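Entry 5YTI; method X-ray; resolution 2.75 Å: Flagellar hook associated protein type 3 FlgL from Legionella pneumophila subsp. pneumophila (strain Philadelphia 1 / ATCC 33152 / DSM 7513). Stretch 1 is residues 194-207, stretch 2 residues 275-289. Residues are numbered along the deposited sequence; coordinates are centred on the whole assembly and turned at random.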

# COMPACT_ATOMS: atom_id res chain seq x y z
N ALA A 194 6.12 9.37 4.93
CA ALA A 194 6.83 8.90 6.10
C ALA A 194 7.86 9.92 6.56
O ALA A 194 8.33 10.72 5.77
CB ALA A 194 7.50 7.57 5.80
N ILE A 195 8.18 9.87 7.86
CA ILE A 195 9.07 10.85 8.49
C ILE A 195 10.10 10.21 9.43
O ILE A 195 9.75 9.60 10.45
CB ILE A 195 8.26 11.84 9.30
CG1 ILE A 195 7.23 12.49 8.41
CG2 ILE A 195 9.18 12.87 9.92
CD1 ILE A 195 6.21 13.29 9.19
N ARG A 196 11.37 10.39 9.07
CA ARG A 196 12.50 9.79 9.75
C ARG A 196 13.39 10.97 10.17
O ARG A 196 13.17 12.08 9.70
CB ARG A 196 13.24 8.83 8.77
CG ARG A 196 12.37 7.88 7.95
N GLU A 197 14.40 10.76 11.00
CA GLU A 197 15.47 11.77 11.16
C GLU A 197 16.39 11.73 9.93
O GLU A 197 16.32 10.76 9.18
CB GLU A 197 16.32 11.51 12.39
CG GLU A 197 15.54 11.31 13.67
CD GLU A 197 16.07 12.15 14.80
OE1 GLU A 197 15.25 12.54 15.67
OE2 GLU A 197 17.28 12.45 14.83
N THR A 198 17.23 12.75 9.73
CA THR A 198 18.30 12.69 8.71
C THR A 198 19.48 11.97 9.32
O THR A 198 19.42 11.57 10.48
CB THR A 198 18.78 14.08 8.26
OG1 THR A 198 18.54 15.02 9.31
CG2 THR A 198 18.09 14.54 6.96
N LEU A 199 20.56 11.81 8.56
CA LEU A 199 21.84 11.32 9.13
C LEU A 199 22.36 12.22 10.29
O LEU A 199 23.00 11.70 11.21
CB LEU A 199 22.91 11.13 8.03
CG LEU A 199 22.66 10.03 6.95
CD1 LEU A 199 23.55 10.23 5.72
CD2 LEU A 199 22.83 8.60 7.49
N THR A 200 22.07 13.53 10.24
CA THR A 200 22.30 14.51 11.34
C THR A 200 21.43 14.26 12.58
O THR A 200 20.23 14.63 12.60
CB THR A 200 21.97 15.94 10.86
OG1 THR A 200 23.03 16.42 10.02
CG2 THR A 200 21.72 16.96 12.05
N PRO A 201 22.02 13.66 13.63
CA PRO A 201 21.15 13.50 14.78
C PRO A 201 20.69 14.87 15.20
O PRO A 201 21.33 15.87 14.91
CB PRO A 201 22.06 12.87 15.85
CG PRO A 201 23.21 12.30 15.11
CD PRO A 201 23.39 13.20 13.91
N ASN A 202 19.55 14.91 15.86
CA ASN A 202 19.05 16.16 16.34
C ASN A 202 19.60 16.43 17.74
O ASN A 202 19.89 15.51 18.50
CB ASN A 202 17.52 16.18 16.27
CG ASN A 202 17.00 16.18 14.84
OD1 ASN A 202 17.68 16.63 13.91
ND2 ASN A 202 15.80 15.67 14.66
N THR A 203 19.79 17.71 18.03
CA THR A 203 20.34 18.14 19.29
C THR A 203 19.22 18.57 20.24
O THR A 203 19.40 18.49 21.47
CB THR A 203 21.36 19.28 19.06
OG1 THR A 203 20.67 20.48 18.75
CG2 THR A 203 22.30 18.94 17.89
N GLY A 204 18.07 18.97 19.67
CA GLY A 204 16.91 19.48 20.41
C GLY A 204 15.85 18.45 20.77
O GLY A 204 16.13 17.25 20.74
N THR A 205 14.64 18.88 21.15
CA THR A 205 13.60 17.93 21.63
C THR A 205 12.37 17.84 20.72
O THR A 205 11.26 17.48 21.12
CB THR A 205 13.14 18.25 23.07
OG1 THR A 205 12.70 19.61 23.16
CG2 THR A 205 14.27 17.99 24.02
N ALA A 206 12.59 18.13 19.45
CA ALA A 206 11.52 18.17 18.48
C ALA A 206 11.00 16.78 18.12
O ALA A 206 11.78 15.86 17.94
CB ALA A 206 12.02 18.87 17.23
N SER A 207 9.68 16.66 17.99
CA SER A 207 9.04 15.42 17.51
C SER A 207 7.98 15.78 16.46
O SER A 207 7.53 16.91 16.42
CB SER A 207 8.41 14.64 18.68
OG SER A 207 8.53 15.36 19.92
N VAL A 275 2.44 18.21 12.54
CA VAL A 275 2.55 19.07 13.72
C VAL A 275 3.81 18.74 14.50
O VAL A 275 4.03 17.58 14.85
CB VAL A 275 1.31 18.90 14.63
CG1 VAL A 275 1.55 19.47 16.03
CG2 VAL A 275 0.11 19.57 13.98
N VAL A 276 4.59 19.79 14.80
CA VAL A 276 5.89 19.67 15.47
C VAL A 276 5.83 20.01 16.97
O VAL A 276 5.33 21.02 17.32
CB VAL A 276 6.88 20.58 14.76
CG1 VAL A 276 8.27 20.47 15.34
CG2 VAL A 276 6.92 20.23 13.27
N SER A 277 6.30 19.14 17.86
CA SER A 277 6.17 19.39 19.30
C SER A 277 7.58 19.45 19.88
O SER A 277 8.51 18.92 19.27
CB SER A 277 5.38 18.28 20.01
OG SER A 277 4.19 17.95 19.31
N GLY A 278 7.74 20.07 21.05
CA GLY A 278 9.05 20.09 21.70
C GLY A 278 9.80 21.33 21.26
O GLY A 278 9.24 22.17 20.56
N LEU A 279 11.05 21.47 21.69
CA LEU A 279 11.84 22.65 21.36
C LEU A 279 13.12 22.22 20.63
O LEU A 279 14.08 21.78 21.23
CB LEU A 279 12.13 23.48 22.63
CG LEU A 279 10.96 23.59 23.65
N PRO A 280 13.12 22.32 19.30
CA PRO A 280 14.34 22.01 18.58
C PRO A 280 15.41 23.08 18.74
O PRO A 280 15.12 24.17 19.24
CB PRO A 280 13.88 21.98 17.12
CG PRO A 280 12.67 22.84 17.07
CD PRO A 280 12.01 22.68 18.41
N LYS A 281 16.63 22.74 18.32
CA LYS A 281 17.74 23.68 18.17
C LYS A 281 17.95 23.91 16.67
O LYS A 281 17.54 23.07 15.87
CB LYS A 281 19.04 23.09 18.73
CG LYS A 281 18.94 22.49 20.12
CD LYS A 281 19.03 23.56 21.19
CE LYS A 281 19.82 23.03 22.36
NZ LYS A 281 19.74 24.01 23.46
N ALA A 282 18.61 25.00 16.29
CA ALA A 282 18.91 25.22 14.86
C ALA A 282 19.72 24.04 14.32
O ALA A 282 20.53 23.45 15.04
CB ALA A 282 19.67 26.51 14.65
N GLY A 283 19.46 23.70 13.05
CA GLY A 283 20.20 22.62 12.38
C GLY A 283 19.56 21.25 12.49
O GLY A 283 19.83 20.35 11.66
N ASP A 284 18.74 21.05 13.51
CA ASP A 284 17.95 19.84 13.60
C ASP A 284 17.16 19.70 12.31
O ASP A 284 16.79 20.70 11.67
CB ASP A 284 17.01 19.88 14.82
CG ASP A 284 17.76 19.68 16.13
OD1 ASP A 284 18.99 19.53 16.08
OD2 ASP A 284 17.13 19.65 17.21
N SER A 285 16.93 18.46 11.89
CA SER A 285 16.24 18.24 10.64
C SER A 285 15.45 16.94 10.66
O SER A 285 15.80 15.98 11.39
CB SER A 285 17.22 18.24 9.46
OG SER A 285 18.34 17.40 9.70
N PHE A 286 14.38 16.94 9.87
CA PHE A 286 13.63 15.73 9.57
C PHE A 286 13.47 15.54 8.05
O PHE A 286 13.48 16.49 7.27
CB PHE A 286 12.26 15.78 10.24
CG PHE A 286 12.31 15.86 11.75
CD1 PHE A 286 12.48 14.72 12.52
CD2 PHE A 286 12.17 17.05 12.40
CE1 PHE A 286 12.52 14.78 13.90
CE2 PHE A 286 12.20 17.12 13.78
CZ PHE A 286 12.38 15.99 14.54
N SER A 287 13.34 14.29 7.64
CA SER A 287 13.17 13.98 6.22
C SER A 287 11.75 13.49 5.97
O SER A 287 11.17 12.80 6.82
CB SER A 287 14.13 12.89 5.82
OG SER A 287 13.82 12.47 4.53
N ILE A 288 11.17 13.85 4.83
CA ILE A 288 9.77 13.48 4.54
C ILE A 288 9.58 13.00 3.09
O ILE A 288 9.82 13.72 2.11
CB ILE A 288 8.81 14.66 4.79
CG1 ILE A 288 9.06 15.28 6.16
CG2 ILE A 288 7.38 14.17 4.67
CD1 ILE A 288 8.81 16.76 6.16
N SER A 289 9.07 11.79 2.95
CA SER A 289 9.29 11.03 1.74
C SER A 289 8.08 10.20 1.38
O SER A 289 7.36 9.73 2.25
CB SER A 289 10.49 10.13 2.01
OG SER A 289 10.67 9.97 3.43

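The carboxylate of D284 binds two successive backbone amides of the facing loop: OD1 accepts from T203 N at 2.8 Å, nearly in line with the N-H, and OD2 accepts from G204 N at 2.7 Å. Two consecutive amides of the loop after P201 are thus held by the two oxygens of one buried acid, with weak bonds added from T203 OG1 to D284 OD1 (3.3 Å) and, within stretch 2, from K281 N to D284 OD2 (3.3 Å). D284 closes a type II turn that begins at K281; G283 there adopts backbone angles that would jam a CB against the preceding carbonyl. G204 is confined by the facing stretch instead: an ideal CB would lie 2.5 Å from K281 N and 2.7 Å from D284 OD2, so the bare CA lets the two loops close to a CA-CA distance of 4.0 Å between G204 and P280.

Antiparallel pairing flanks this loop region. In one ladder, A194 N donates to S289 O (3.0 Å) and S289 N returns to A194 O (3.1 Å); two residues on, S287 N meets R196 O at 3.0 Å, while the reciprocal R196 N to S287 O bond is weak at 3.3 Å. The side chains of I195 and I288, a non-hydrogen-bonded pair, share one face of the sheet and touch through CG1 and CG1 at 4.0 Å, whereas those of A194, R196, S287 and S289 lie on the other. In the second ladder S207 N binds S277 O at 2.8 Å and S277 N binds S207 O at 2.9 Å. Next to it, T205 N donates to L279 O (3.0 Å) and T205 OG1 accepts from L279 N (2.9 Å), a side chain here serving where a carbonyl might.

N202 grips the start of the strand at S285 with its amide: OD1 accepts from S285 N at 2.8 Å and ND2 donates to S285 O at 3.3 Å, satisfying both backbone groups of one residue. T198 OG1 and S285 OG form a very short hydrogen bond of 2.4 Å, in which either hydroxyl could be the donor.

F286, the residue most covered by the other stretch, fills the space between the ladders. N202 ND2 lies over one face of its ring, 3.4 Å from F286 CZ, while A206 O approaches the ring edge, 3.5 Å from F286 CZ. A206 CB packs against F286 CE2 (3.9 Å) and P280 CB (3.6 Å), and I195 CG2 reaches F286 CB (4.2 Å), linking the aromatic residue to the isoleucine pair.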